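Local atomic coordinates of crispr-associated protein Cas5, dvulg subtype (Xanthomonas oryzae pv. oryzae, PDB entry 3VZI), a protein that probably acts as a Cas5d endoribonuclease with an RRM-like fold, cutting CRISPR-derived RNA as part of a microbial immune system. Residues D31-S36 with Y116-H121; S36-I41 with W53-I58; F122-K127 with G135-I140; D139-R144 with F165-D170; M190-D195 with V214-P219. One frame throughout, in Å; residues are numbered along the deposited sequence.

Contacts 1 to 4 lie in the ferredoxin-like domain; contact 5 sits where it meets the separate sheet of strands 184-194 and 202-210. Contacts 1 and 2 are buried: contact 1 uses the chain leading into helix 35-45, contact 2 the helix itself, both against the main sheet. Contact 1 is aliphatic packing on a tyrosine ring, whereas contact 2 adds the aliphatic part of an arginine. Contacts 3 and 4 are partly buried and hold successive turns of helix 134-146: in contact 3 a phenylalanine rim meets helix backbone and CB atoms, in contact 4 leucine methyls of edge strand 164-167 meet a phenylalanine and an asparagine oxygen. Surface contact 5 alone has a hydrogen bond across its segments.

Contact 1: D31-S36 with Y116-H121; sequences DIITPS and YIIAAH
The ring of Tyr116 carries Ile33 on one face: methyl CG2 stands 3.6 Å from the ring centroid, only 8° off the normal, a CH-pi contact. Ile32 approaches the same ring obliquely, with CB 4.3 Å from Tyr116 CE1. The segments belong to a ferredoxin-like, RRM-type domain, in which residues 31-36 lead into helix 35-45 and residues 116-121 form part of the central strand 114-124. Both Tyr116 and Ile118 point toward the incoming chain, and the tyrosine extends along it until OH lies 3.6 Å from Ile33 N, a spacing that is not a hydrogen bond. The two branches of Ile33 divide the work. While CG2 covers the ring, CG1 is anti to the backbone N (chi1 -170°) and the extended chain carries its end past the tyrosine to Ile118, which it crosses at about a right angle. Ala38 and Ile41 of the helix also touch Ile33, with Phe18 and Ile58 nearby, so the contact is part of the apolar layer between helix and sheet. Just beyond, Thr34 is the N-cap of helix 35-45, its OG1 accepting from Ala37 N. The reach of Ile33 ends where its CD1 meets Ile118 CD1 at 3.7 Å.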
# COMPACT_ATOMS: atom_id res chain seq x y z
N ASP A 31 8.48 1.52 4.79
CA ASP A 31 8.45 0.58 5.92
C ASP A 31 7.07 0.01 6.19
O ASP A 31 6.98 -1.08 6.76
CB ASP A 31 8.90 1.26 7.20
CG ASP A 31 10.40 1.48 7.27
OD1 ASP A 31 11.01 1.79 6.22
OD2 ASP A 31 10.95 1.40 8.40
N ILE A 32 6.02 0.76 5.86
CA ILE A 32 4.65 0.29 6.07
C ILE A 32 3.73 0.72 4.92
O ILE A 32 4.07 1.65 4.17
CB ILE A 32 4.05 0.84 7.39
CG1 ILE A 32 3.84 2.37 7.30
CG2 ILE A 32 4.93 0.47 8.57
CD1 ILE A 32 2.91 2.96 8.35
N ILE A 33 2.57 0.06 4.78
CA ILE A 33 1.56 0.50 3.80
C ILE A 33 1.29 2.00 3.97
O ILE A 33 1.22 2.52 5.12
CB ILE A 33 0.24 -0.31 3.94
CG1 ILE A 33 -0.75 -0.03 2.78
CG2 ILE A 33 -0.37 -0.13 5.34
CD1 ILE A 33 -2.07 -0.81 2.83
N THR A 34 1.20 2.69 2.84
CA THR A 34 0.83 4.11 2.77
C THR A 34 -0.68 4.24 2.84
O THR A 34 -1.41 3.26 2.52
CB THR A 34 1.24 4.69 1.41
OG1 THR A 34 0.55 3.99 0.36
CG2 THR A 34 2.76 4.62 1.19
N PRO A 35 -1.18 5.43 3.22
CA PRO A 35 -2.66 5.64 3.18
C PRO A 35 -3.25 5.46 1.78
O PRO A 35 -4.29 4.83 1.65
CB PRO A 35 -2.83 7.08 3.65
CG PRO A 35 -1.68 7.29 4.56
CD PRO A 35 -0.51 6.53 3.92
N SER A 36 -2.58 5.95 0.73
CA SER A 36 -3.12 5.79 -0.63
C SER A 36 -3.23 4.35 -1.04
O SER A 36 -4.25 3.95 -1.58
CB SER A 36 -2.36 6.61 -1.70
OG SER A 36 -1.04 6.17 -1.86
N TYR A 116 -1.61 -5.76 8.02
CA TYR A 116 -2.07 -4.57 8.70
C TYR A 116 -3.55 -4.68 8.97
O TYR A 116 -4.20 -5.54 8.36
CB TYR A 116 -1.82 -3.33 7.85
CG TYR A 116 -0.48 -3.34 7.16
CD1 TYR A 116 0.64 -2.79 7.77
CD2 TYR A 116 -0.34 -3.91 5.91
CE1 TYR A 116 1.87 -2.81 7.15
CE2 TYR A 116 0.88 -3.93 5.28
CZ TYR A 116 1.97 -3.37 5.90
OH TYR A 116 3.19 -3.41 5.27
N ILE A 117 -4.07 -3.82 9.86
CA ILE A 117 -5.51 -3.62 10.02
C ILE A 117 -5.84 -2.21 9.53
O ILE A 117 -5.33 -1.26 10.06
CB ILE A 117 -5.93 -3.75 11.49
CG1 ILE A 117 -5.72 -5.20 11.98
CG2 ILE A 117 -7.37 -3.28 11.69
CD1 ILE A 117 -6.19 -5.43 13.40
N ILE A 118 -6.66 -2.05 8.50
CA ILE A 118 -6.94 -0.71 8.01
C ILE A 118 -8.22 -0.21 8.69
O ILE A 118 -9.24 -0.91 8.66
CB ILE A 118 -7.17 -0.71 6.49
CG1 ILE A 118 -6.15 -1.61 5.78
CG2 ILE A 118 -7.27 0.70 5.93
CD1 ILE A 118 -5.10 -0.92 4.95
N ALA A 119 -8.18 0.96 9.30
CA ALA A 119 -9.40 1.55 9.87
C ALA A 119 -9.76 2.75 9.04
O ALA A 119 -8.98 3.72 9.00
CB ALA A 119 -9.19 1.96 11.30
N ALA A 120 -10.92 2.70 8.38
CA ALA A 120 -11.32 3.73 7.46
C ALA A 120 -12.80 3.94 7.55
O ALA A 120 -13.50 3.18 8.19
CB ALA A 120 -10.97 3.28 6.06
N HIS A 121 -13.29 4.98 6.87
CA HIS A 121 -14.70 5.17 6.64
C HIS A 121 -14.83 5.87 5.31
O HIS A 121 -13.81 6.30 4.76
CB HIS A 121 -15.34 6.00 7.76
CG HIS A 121 -14.79 7.38 7.87
ND1 HIS A 121 -13.70 7.68 8.62
CD2 HIS A 121 -15.21 8.58 7.29
CE1 HIS A 121 -13.43 9.00 8.51
NE2 HIS A 121 -14.36 9.56 7.69

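Contact 2: S36-I41 with W53-I58; sequences SAARGI and WVVDSI
The side chains of Arg39 and Trp53 cross obliquely and touch by their aliphatic parts: Arg39 CG is 3.8 Å from Trp53 CB, and Arg39 CD rests 3.5 Å from Trp53 O. The planes of guanidinium and indole are turned 35° apart, but they do not stack, because each side chain sends its flat end elsewhere. A chi1 of -161° points Arg39 away from its own N; the chain then bends at chi3 and carries the guanidinium to Asp193 and Glu43. Trp53 turns its ring away from residues 36-41, where NE1 bonds to His46 O. Two residues further along the strand, Val55 CG2 points between two helix residues, 3.9 Å from Ala38 CB and 3.7 Å from Arg39 N. The axes of segments 36-41 and 53-58 approach to 8.2 Å, consistent with the small Ala38 at the interface, and are directed 127° apart. Helix 35-45 is the first helix of the ferredoxin-like fold and leads into strand 51-60, on which it packs here. Strand 114-124 adjoins that strand in the sheet, supplying Ile118 beside Ala38, and the indole meets Phe122 edge-to-face and also the ring of Phe141, from helix 134-146.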
# COMPACT_ATOMS: atom_id res chain seq x y z
N SER A 36 -2.58 5.95 0.73
CA SER A 36 -3.12 5.79 -0.63
C SER A 36 -3.23 4.35 -1.04
O SER A 36 -4.25 3.95 -1.58
CB SER A 36 -2.36 6.61 -1.70
OG SER A 36 -1.04 6.17 -1.86
N ALA A 37 -2.20 3.53 -0.78
CA ALA A 37 -2.36 2.10 -1.04
C ALA A 37 -3.51 1.45 -0.19
O ALA A 37 -4.22 0.59 -0.69
CB ALA A 37 -1.04 1.36 -0.88
N ALA A 38 -3.69 1.87 1.08
CA ALA A 38 -4.83 1.37 1.87
C ALA A 38 -6.18 1.78 1.25
O ALA A 38 -7.06 0.91 1.02
CB ALA A 38 -4.76 1.80 3.32
N ARG A 39 -6.31 3.08 0.92
CA ARG A 39 -7.48 3.57 0.19
C ARG A 39 -7.71 2.73 -1.06
O ARG A 39 -8.84 2.36 -1.35
CB ARG A 39 -7.33 5.04 -0.18
CG ARG A 39 -8.63 5.74 -0.54
CD ARG A 39 -8.43 7.16 -1.10
NE ARG A 39 -7.14 7.38 -1.78
CZ ARG A 39 -6.81 6.97 -3.02
NH1 ARG A 39 -7.66 6.29 -3.80
NH2 ARG A 39 -5.59 7.24 -3.48
N GLY A 40 -6.62 2.39 -1.76
CA GLY A 40 -6.71 1.72 -3.05
C GLY A 40 -7.18 0.29 -2.89
O GLY A 40 -7.77 -0.27 -3.79
N ILE A 41 -6.95 -0.30 -1.72
CA ILE A 41 -7.49 -1.62 -1.44
C ILE A 41 -8.98 -1.57 -1.12
O ILE A 41 -9.73 -2.46 -1.55
CB ILE A 41 -6.75 -2.30 -0.28
CG1 ILE A 41 -5.27 -2.53 -0.64
CG2 ILE A 41 -7.54 -3.52 0.22
CD1 ILE A 41 -4.43 -3.01 0.54
N TRP A 53 -13.47 7.10 0.16
CA TRP A 53 -12.83 6.39 1.26
C TRP A 53 -11.83 7.24 1.94
O TRP A 53 -10.94 7.78 1.29
CB TRP A 53 -12.13 5.17 0.73
CG TRP A 53 -13.08 4.04 0.58
CD1 TRP A 53 -13.55 3.49 -0.58
CD2 TRP A 53 -13.73 3.30 1.66
NE1 TRP A 53 -14.40 2.47 -0.31
CE2 TRP A 53 -14.56 2.31 1.02
CE3 TRP A 53 -13.71 3.37 3.04
CZ2 TRP A 53 -15.33 1.42 1.73
CZ3 TRP A 53 -14.49 2.47 3.76
CH2 TRP A 53 -15.28 1.52 3.11
N VAL A 54 -11.96 7.36 3.25
CA VAL A 54 -10.96 8.06 4.06
C VAL A 54 -10.33 7.10 5.05
O VAL A 54 -11.05 6.51 5.85
CB VAL A 54 -11.56 9.29 4.78
CG1 VAL A 54 -10.74 9.69 5.99
CG2 VAL A 54 -11.68 10.47 3.83
N VAL A 55 -9.00 6.95 4.99
CA VAL A 55 -8.23 6.13 5.91
C VAL A 55 -7.91 6.90 7.17
O VAL A 55 -7.34 7.98 7.10
CB VAL A 55 -6.92 5.64 5.26
CG1 VAL A 55 -6.03 4.94 6.27
CG2 VAL A 55 -7.22 4.69 4.11
N ASP A 56 -8.27 6.34 8.33
CA ASP A 56 -8.11 7.00 9.63
C ASP A 56 -6.87 6.50 10.36
O ASP A 56 -6.16 7.29 11.02
CB ASP A 56 -9.31 6.72 10.51
CG ASP A 56 -10.64 7.00 9.81
OD1 ASP A 56 -10.88 8.14 9.41
OD2 ASP A 56 -11.47 6.08 9.66
N SER A 57 -6.61 5.19 10.29
CA SER A 57 -5.42 4.62 10.93
C SER A 57 -5.02 3.27 10.38
O SER A 57 -5.83 2.55 9.83
CB SER A 57 -5.60 4.55 12.43
OG SER A 57 -6.24 3.35 12.77
N ILE A 58 -3.74 2.95 10.52
CA ILE A 58 -3.17 1.68 10.08
C ILE A 58 -2.54 1.02 11.31
O ILE A 58 -1.86 1.69 12.07
CB ILE A 58 -2.05 1.93 9.06
CG1 ILE A 58 -2.65 2.41 7.73
CG2 ILE A 58 -1.16 0.70 8.86
CD1 ILE A 58 -1.79 3.49 7.09

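Contact 3: F122-K127 with G135-I140; sequences FEMTDK and GKHLDI
Phe122 and the backbone between His137 and Leu138 form the close part of this contact. The ring drives its outer rim at the helix: CZ lies 3.5 Å from Leu138 N, 3.8 Å from His137 CB and 3.9 Å from Leu138 CB. Leu138 CA sits at the ring edge in plane, as does Met124 SD on the phenylalanine's own segment. The ring of Phe122 gets there by rising between its backbone N and carbonyl carbon (Phe122 chi1 59°). It crosses the side chain of His137 at about a right angle. Strand 114-124 and helix 134-146 are the third strand and second helix of the ferredoxin-like fold; residues 122-124 and 135-140 are directed 149° apart, the chain having just turned back on itself. Towards the turn the packing thins. Met124 brings its methyl CE only to 4.4 Å from His137 CD2, approaching that ring obliquely; the imidazole itself is fixed from outside, by Asp132 at NE2 and His46 at ND1. Beyond Met124 the chain leaves the helix. Thr125 OG1 accepts from Lys127 N at 3.1 Å in an ST turn and also bonds to Pro49 O, while Asp126 and Lys127 turn out into solvent.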
# COMPACT_ATOMS: atom_id res chain seq x y z
N PHE A 122 -16.05 5.98 4.78
CA PHE A 122 -16.27 6.85 3.62
C PHE A 122 -17.19 8.00 3.92
O PHE A 122 -18.02 7.92 4.83
CB PHE A 122 -16.81 6.08 2.41
CG PHE A 122 -18.12 5.37 2.65
CD1 PHE A 122 -18.14 4.04 3.08
CD2 PHE A 122 -19.34 6.01 2.40
CE1 PHE A 122 -19.33 3.38 3.27
CE2 PHE A 122 -20.53 5.35 2.58
CZ PHE A 122 -20.53 4.04 3.03
N GLU A 123 -17.02 9.07 3.16
CA GLU A 123 -17.93 10.20 3.17
C GLU A 123 -18.65 10.22 1.82
O GLU A 123 -18.03 9.92 0.79
CB GLU A 123 -17.18 11.52 3.43
CG GLU A 123 -16.66 11.68 4.87
CD GLU A 123 -15.44 12.63 5.00
OE1 GLU A 123 -14.40 12.21 5.57
OE2 GLU A 123 -15.52 13.80 4.56
N MET A 124 -19.95 10.54 1.84
CA MET A 124 -20.74 10.78 0.63
C MET A 124 -20.21 12.01 -0.10
O MET A 124 -19.91 13.01 0.55
CB MET A 124 -22.22 11.04 0.97
CG MET A 124 -22.92 9.90 1.70
SD MET A 124 -22.58 8.29 0.98
CE MET A 124 -23.44 8.47 -0.58
N THR A 125 -20.13 11.92 -1.42
CA THR A 125 -19.60 13.00 -2.26
C THR A 125 -20.73 13.81 -2.90
O THR A 125 -21.90 13.44 -2.77
CB THR A 125 -18.64 12.48 -3.36
OG1 THR A 125 -19.38 11.85 -4.41
CG2 THR A 125 -17.65 11.48 -2.79
N ASP A 126 -20.39 14.91 -3.57
CA ASP A 126 -21.38 15.68 -4.32
C ASP A 126 -21.87 14.94 -5.59
O ASP A 126 -22.86 15.32 -6.23
CB ASP A 126 -20.82 17.06 -4.67
CG ASP A 126 -19.68 16.99 -5.66
OD1 ASP A 126 -19.10 18.06 -5.95
OD2 ASP A 126 -19.36 15.88 -6.16
N LYS A 127 -21.16 13.86 -5.94
CA LYS A 127 -21.58 12.98 -7.01
C LYS A 127 -22.67 11.98 -6.60
O LYS A 127 -23.06 11.14 -7.40
CB LYS A 127 -20.38 12.26 -7.63
CG LYS A 127 -19.80 12.98 -8.84
CD LYS A 127 -18.35 13.42 -8.65
CE LYS A 127 -17.98 14.64 -9.49
NZ LYS A 127 -18.84 14.80 -10.70
N GLY A 135 -25.86 3.61 4.27
CA GLY A 135 -26.39 2.26 4.39
C GLY A 135 -26.22 1.32 3.20
O GLY A 135 -25.72 0.21 3.36
N LYS A 136 -26.65 1.76 2.02
CA LYS A 136 -26.47 0.97 0.80
C LYS A 136 -24.99 0.64 0.60
O LYS A 136 -24.62 -0.53 0.52
CB LYS A 136 -27.03 1.72 -0.42
CG LYS A 136 -26.82 1.04 -1.76
CD LYS A 136 -27.33 1.92 -2.90
CE LYS A 136 -26.69 1.58 -4.25
NZ LYS A 136 -26.75 2.73 -5.21
N HIS A 137 -24.16 1.67 0.56
CA HIS A 137 -22.76 1.54 0.19
C HIS A 137 -21.90 0.85 1.21
O HIS A 137 -20.94 0.14 0.86
CB HIS A 137 -22.18 2.88 -0.20
CG HIS A 137 -22.58 3.33 -1.59
ND1 HIS A 137 -22.12 2.72 -2.71
CD2 HIS A 137 -23.42 4.33 -2.01
CE1 HIS A 137 -22.64 3.30 -3.78
NE2 HIS A 137 -23.44 4.30 -3.36
N LEU A 138 -22.22 1.05 2.49
CA LEU A 138 -21.58 0.32 3.57
C LEU A 138 -21.97 -1.16 3.52
O LEU A 138 -21.20 -2.05 3.87
CB LEU A 138 -21.95 0.93 4.92
CG LEU A 138 -21.55 0.17 6.20
CD1 LEU A 138 -20.03 0.09 6.29
CD2 LEU A 138 -22.16 0.85 7.43
N ASP A 139 -23.17 -1.44 3.08
CA ASP A 139 -23.59 -2.82 3.12
C ASP A 139 -23.03 -3.62 1.95
O ASP A 139 -22.76 -4.82 2.08
CB ASP A 139 -25.09 -2.90 3.21
CG ASP A 139 -25.57 -4.29 3.13
OD1 ASP A 139 -25.25 -5.09 4.05
OD2 ASP A 139 -26.23 -4.58 2.11
N ILE A 140 -22.82 -2.95 0.81
CA ILE A 140 -22.18 -3.56 -0.35
C ILE A 140 -20.72 -3.90 -0.03
O ILE A 140 -20.21 -4.98 -0.41
CB ILE A 140 -22.27 -2.64 -1.58
CG1 ILE A 140 -23.72 -2.55 -2.08
CG2 ILE A 140 -21.30 -3.08 -2.67
CD1 ILE A 140 -23.93 -1.40 -3.04

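Contact 4: D139-R144 with F165-D170; sequences DIFNRR and FALLGD
Leu167 overlaps two consecutive helix residues with its forked end. Methyl CD1 lies 3.7 Å from Phe141 CE2 and equally 3.7 Å from Asn142 OD1, and methyl CD2 also comes within 3.7 Å of Asn142 OD1. The amide oxygen is thus equally close to both methyls of the leucine. Leu167 meets the phenylalanine ring obliquely, at the CE2 corner, and runs at a slant to Asn142 too. Its first torsion, -170°, swings CG to the far side of CB from its own nitrogen and extends the fork from the strand towards the helix. Phe141 and Asn142 do not start out aimed at the strand, but both side chains close in on it towards their ends. In the ferredoxin-like fold this is the second helix, 134-146, meeting the fourth strand of the beta-alpha-beta-beta-alpha-beta order, 164-167, which lies at one edge of the sheet beside strand 7-13. Val7 of that neighbour touches both Phe141 and Asn142, and Leu42 and Ile45 of helix 35-45 pack on Phe141. Leu167 also touches Ala145 and Arg146, further along helix 134-146. Arg143 points away from the strand, forming a long, weak ion pair with Asp139, Arg143 NH1 to Asp139 OD2 3.8 Å.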
# COMPACT_ATOMS: atom_id res chain seq x y z
N ASP A 139 -23.17 -1.44 3.08
CA ASP A 139 -23.59 -2.82 3.12
C ASP A 139 -23.03 -3.62 1.95
O ASP A 139 -22.76 -4.82 2.08
CB ASP A 139 -25.09 -2.90 3.21
CG ASP A 139 -25.57 -4.29 3.13
OD1 ASP A 139 -25.25 -5.09 4.05
OD2 ASP A 139 -26.23 -4.58 2.11
N ILE A 140 -22.82 -2.95 0.81
CA ILE A 140 -22.18 -3.56 -0.35
C ILE A 140 -20.72 -3.90 -0.03
O ILE A 140 -20.21 -4.98 -0.41
CB ILE A 140 -22.27 -2.64 -1.58
CG1 ILE A 140 -23.72 -2.55 -2.08
CG2 ILE A 140 -21.30 -3.08 -2.67
CD1 ILE A 140 -23.93 -1.40 -3.04
N PHE A 141 -20.06 -2.99 0.69
CA PHE A 141 -18.69 -3.18 1.09
C PHE A 141 -18.57 -4.39 2.00
O PHE A 141 -17.76 -5.29 1.72
CB PHE A 141 -18.10 -1.95 1.77
CG PHE A 141 -16.71 -2.18 2.30
CD1 PHE A 141 -15.60 -2.12 1.45
CD2 PHE A 141 -16.51 -2.54 3.65
CE1 PHE A 141 -14.33 -2.38 1.95
CE2 PHE A 141 -15.24 -2.81 4.15
CZ PHE A 141 -14.14 -2.71 3.30
N ASN A 142 -19.36 -4.42 3.08
CA ASN A 142 -19.26 -5.45 4.12
C ASN A 142 -19.60 -6.84 3.59
O ASN A 142 -18.93 -7.84 3.87
CB ASN A 142 -20.21 -5.13 5.26
CG ASN A 142 -19.73 -3.99 6.13
OD1 ASN A 142 -18.52 -3.75 6.30
ND2 ASN A 142 -20.70 -3.28 6.71
N ARG A 143 -20.66 -6.89 2.79
CA ARG A 143 -21.11 -8.11 2.13
C ARG A 143 -19.96 -8.63 1.27
O ARG A 143 -19.75 -9.83 1.17
CB ARG A 143 -22.34 -7.79 1.29
CG ARG A 143 -23.06 -8.94 0.66
CD ARG A 143 -23.58 -8.52 -0.71
NE ARG A 143 -24.53 -7.39 -0.70
CZ ARG A 143 -24.73 -6.53 -1.71
NH1 ARG A 143 -25.63 -5.56 -1.56
NH2 ARG A 143 -24.06 -6.62 -2.87
N ARG A 144 -19.18 -7.72 0.70
CA ARG A 144 -18.17 -8.13 -0.28
C ARG A 144 -16.88 -8.58 0.34
O ARG A 144 -16.28 -9.58 -0.11
CB ARG A 144 -17.88 -6.99 -1.22
CG ARG A 144 -18.94 -6.77 -2.25
CD ARG A 144 -18.19 -6.44 -3.50
NE ARG A 144 -18.68 -5.22 -4.08
CZ ARG A 144 -19.33 -5.18 -5.22
NH1 ARG A 144 -19.76 -4.01 -5.69
NH2 ARG A 144 -19.52 -6.32 -5.88
N PHE A 165 -7.31 -10.49 2.52
CA PHE A 165 -8.04 -9.61 3.39
C PHE A 165 -9.20 -10.33 4.04
O PHE A 165 -9.80 -11.21 3.44
CB PHE A 165 -8.52 -8.38 2.61
CG PHE A 165 -9.43 -8.70 1.45
CD1 PHE A 165 -10.78 -8.93 1.64
CD2 PHE A 165 -8.92 -8.74 0.14
CE1 PHE A 165 -11.61 -9.21 0.57
CE2 PHE A 165 -9.75 -9.04 -0.94
CZ PHE A 165 -11.10 -9.27 -0.72
N ALA A 166 -9.51 -9.96 5.29
CA ALA A 166 -10.76 -10.38 5.94
C ALA A 166 -11.36 -9.20 6.71
O ALA A 166 -10.62 -8.35 7.23
CB ALA A 166 -10.51 -11.58 6.85
N LEU A 167 -12.68 -9.14 6.77
CA LEU A 167 -13.40 -8.09 7.49
C LEU A 167 -13.38 -8.38 9.01
O LEU A 167 -13.55 -9.51 9.44
CB LEU A 167 -14.85 -7.98 6.98
CG LEU A 167 -15.68 -6.78 7.46
CD1 LEU A 167 -15.31 -5.50 6.69
CD2 LEU A 167 -17.18 -7.06 7.35
N LEU A 168 -13.12 -7.36 9.82
CA LEU A 168 -13.12 -7.54 11.25
C LEU A 168 -14.35 -6.94 11.90
O LEU A 168 -15.05 -6.11 11.29
CB LEU A 168 -11.87 -6.92 11.88
CG LEU A 168 -10.52 -7.45 11.38
CD1 LEU A 168 -9.41 -6.66 12.03
CD2 LEU A 168 -10.34 -8.93 11.67
N GLY A 169 -14.61 -7.37 13.13
CA GLY A 169 -15.72 -6.90 13.93
C GLY A 169 -15.46 -5.50 14.47
O GLY A 169 -14.46 -4.86 14.18
N ASP A 170 -16.38 -5.05 15.30
CA ASP A 170 -16.39 -3.68 15.76
C ASP A 170 -15.20 -3.33 16.66
O ASP A 170 -14.63 -2.25 16.53
CB ASP A 170 -17.72 -3.41 16.47
CG ASP A 170 -18.14 -1.96 16.40
OD1 ASP A 170 -17.30 -1.07 16.61
OD2 ASP A 170 -19.34 -1.70 16.16

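Contact 5: M190-D195 with V214-P219; sequences MLHDID and VAVPPP
His192 donates from NE2 to the carbonyl oxygen of Pro217, the single hydrogen bond between these segments: NE2 to O is 2.7 Å, with an N-H...O angle of 148°. The oxygen lies at the edge of the imidazole, close to its plane. At the acceptor the geometry is less regular: NE2 is tilted 34° from the Pro217 carbonyl plane. Val216 flanks the bond, its CG1 3.5 Å from His192 NE2 and meeting the ring obliquely, and Pro217 CB comes to 4.2 Å from the same nitrogen. On the other side of the bond, His192 CE1 is 4.3 Å from Pro218 O and 4.4 Å from Pro219 N, so the backbone of the proline run curves around the tip of the histidine. With chi1 at -179° the imidazole is stretched straight out from its strand to reach it. The histidine belongs to strand 184-194, which pairs with strand 202-210 in a two-stranded antiparallel sheet apart from the ferredoxin-like sheet; residues 214-219 run out of strand 213-215, the edge of the latter, so the bond ties one sheet to the chain leaving the other. In the next shell, Phe205 of strand 202-210 meets the His192 ring edge-to-face. Val216 is placed by Asp56, whose backbone pairs with its own, and it packs on Val55, Ile58 and Pro35. Arg52, on strand 51-60, touches Pro219 near the end of the segment.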
# COMPACT_ATOMS: atom_id res chain seq x y z
N MET A 190 6.71 10.14 4.76
CA MET A 190 6.23 9.18 3.81
C MET A 190 5.02 9.71 3.04
O MET A 190 4.34 10.67 3.48
CB MET A 190 5.91 7.85 4.50
CG MET A 190 4.68 7.85 5.38
SD MET A 190 4.54 6.23 6.18
CE MET A 190 3.97 5.26 4.77
N LEU A 191 4.79 9.11 1.86
CA LEU A 191 3.65 9.45 1.03
C LEU A 191 2.39 9.31 1.83
O LEU A 191 2.17 8.31 2.47
CB LEU A 191 3.58 8.52 -0.17
CG LEU A 191 2.36 8.72 -1.08
CD1 LEU A 191 2.54 9.92 -2.01
CD2 LEU A 191 2.11 7.43 -1.84
N HIS A 192 1.55 10.34 1.80
CA HIS A 192 0.28 10.32 2.52
C HIS A 192 -0.72 9.79 1.56
O HIS A 192 -1.27 8.73 1.76
CB HIS A 192 -0.10 11.72 2.98
CG HIS A 192 -1.40 11.78 3.74
ND1 HIS A 192 -2.57 12.12 3.16
CD2 HIS A 192 -1.69 11.51 5.08
CE1 HIS A 192 -3.56 12.07 4.08
NE2 HIS A 192 -3.01 11.70 5.26
N ASP A 193 -0.96 10.55 0.51
CA ASP A 193 -1.91 10.20 -0.52
C ASP A 193 -1.77 11.24 -1.61
O ASP A 193 -1.10 12.25 -1.46
CB ASP A 193 -3.34 10.20 0.03
CG ASP A 193 -4.29 9.34 -0.78
OD1 ASP A 193 -5.43 9.10 -0.30
OD2 ASP A 193 -3.93 8.90 -1.90
N ILE A 194 -2.43 10.96 -2.72
CA ILE A 194 -2.32 11.71 -3.95
C ILE A 194 -3.40 12.80 -3.98
O ILE A 194 -4.45 12.65 -3.36
CB ILE A 194 -2.42 10.66 -5.08
CG1 ILE A 194 -1.02 10.36 -5.63
CG2 ILE A 194 -3.51 10.98 -6.10
CD1 ILE A 194 -0.76 8.88 -5.74
N ASP A 195 -3.14 13.92 -4.63
CA ASP A 195 -4.16 14.95 -4.78
C ASP A 195 -5.45 14.37 -5.42
O ASP A 195 -5.51 14.11 -6.63
CB ASP A 195 -3.62 16.14 -5.59
CG ASP A 195 -4.59 17.35 -5.63
OD1 ASP A 195 -4.40 18.22 -6.51
OD2 ASP A 195 -5.52 17.45 -4.80
N VAL A 214 -0.61 3.69 13.77
CA VAL A 214 -0.16 4.87 13.05
C VAL A 214 -1.42 5.67 12.71
O VAL A 214 -2.12 5.31 11.78
CB VAL A 214 0.58 4.47 11.73
CG1 VAL A 214 0.91 5.67 10.84
CG2 VAL A 214 1.86 3.67 12.01
N ALA A 215 -1.71 6.74 13.44
CA ALA A 215 -2.83 7.64 13.10
C ALA A 215 -2.59 8.26 11.72
O ALA A 215 -1.49 8.65 11.44
CB ALA A 215 -2.95 8.75 14.13
N VAL A 216 -3.60 8.36 10.87
CA VAL A 216 -3.42 9.00 9.55
C VAL A 216 -4.14 10.35 9.51
O VAL A 216 -5.36 10.40 9.61
CB VAL A 216 -3.90 8.06 8.40
CG1 VAL A 216 -3.88 8.76 7.04
CG2 VAL A 216 -3.05 6.78 8.37
N PRO A 217 -3.38 11.47 9.39
CA PRO A 217 -4.01 12.78 9.28
C PRO A 217 -5.06 12.82 8.18
O PRO A 217 -4.91 12.11 7.20
CB PRO A 217 -2.83 13.68 8.92
CG PRO A 217 -1.72 13.10 9.70
CD PRO A 217 -1.93 11.60 9.61
N PRO A 218 -6.14 13.63 8.33
CA PRO A 218 -7.05 13.90 7.20
C PRO A 218 -6.35 14.71 6.10
O PRO A 218 -5.27 15.24 6.35
CB PRO A 218 -8.17 14.74 7.83
CG PRO A 218 -7.54 15.33 9.07
CD PRO A 218 -6.63 14.26 9.58
N PRO A 219 -6.95 14.81 4.89
CA PRO A 219 -6.50 15.74 3.84
C PRO A 219 -6.10 17.16 4.28
O PRO A 219 -4.92 17.50 4.16
CB PRO A 219 -7.69 15.77 2.90
CG PRO A 219 -8.23 14.36 2.97
CD PRO A 219 -7.87 13.80 4.34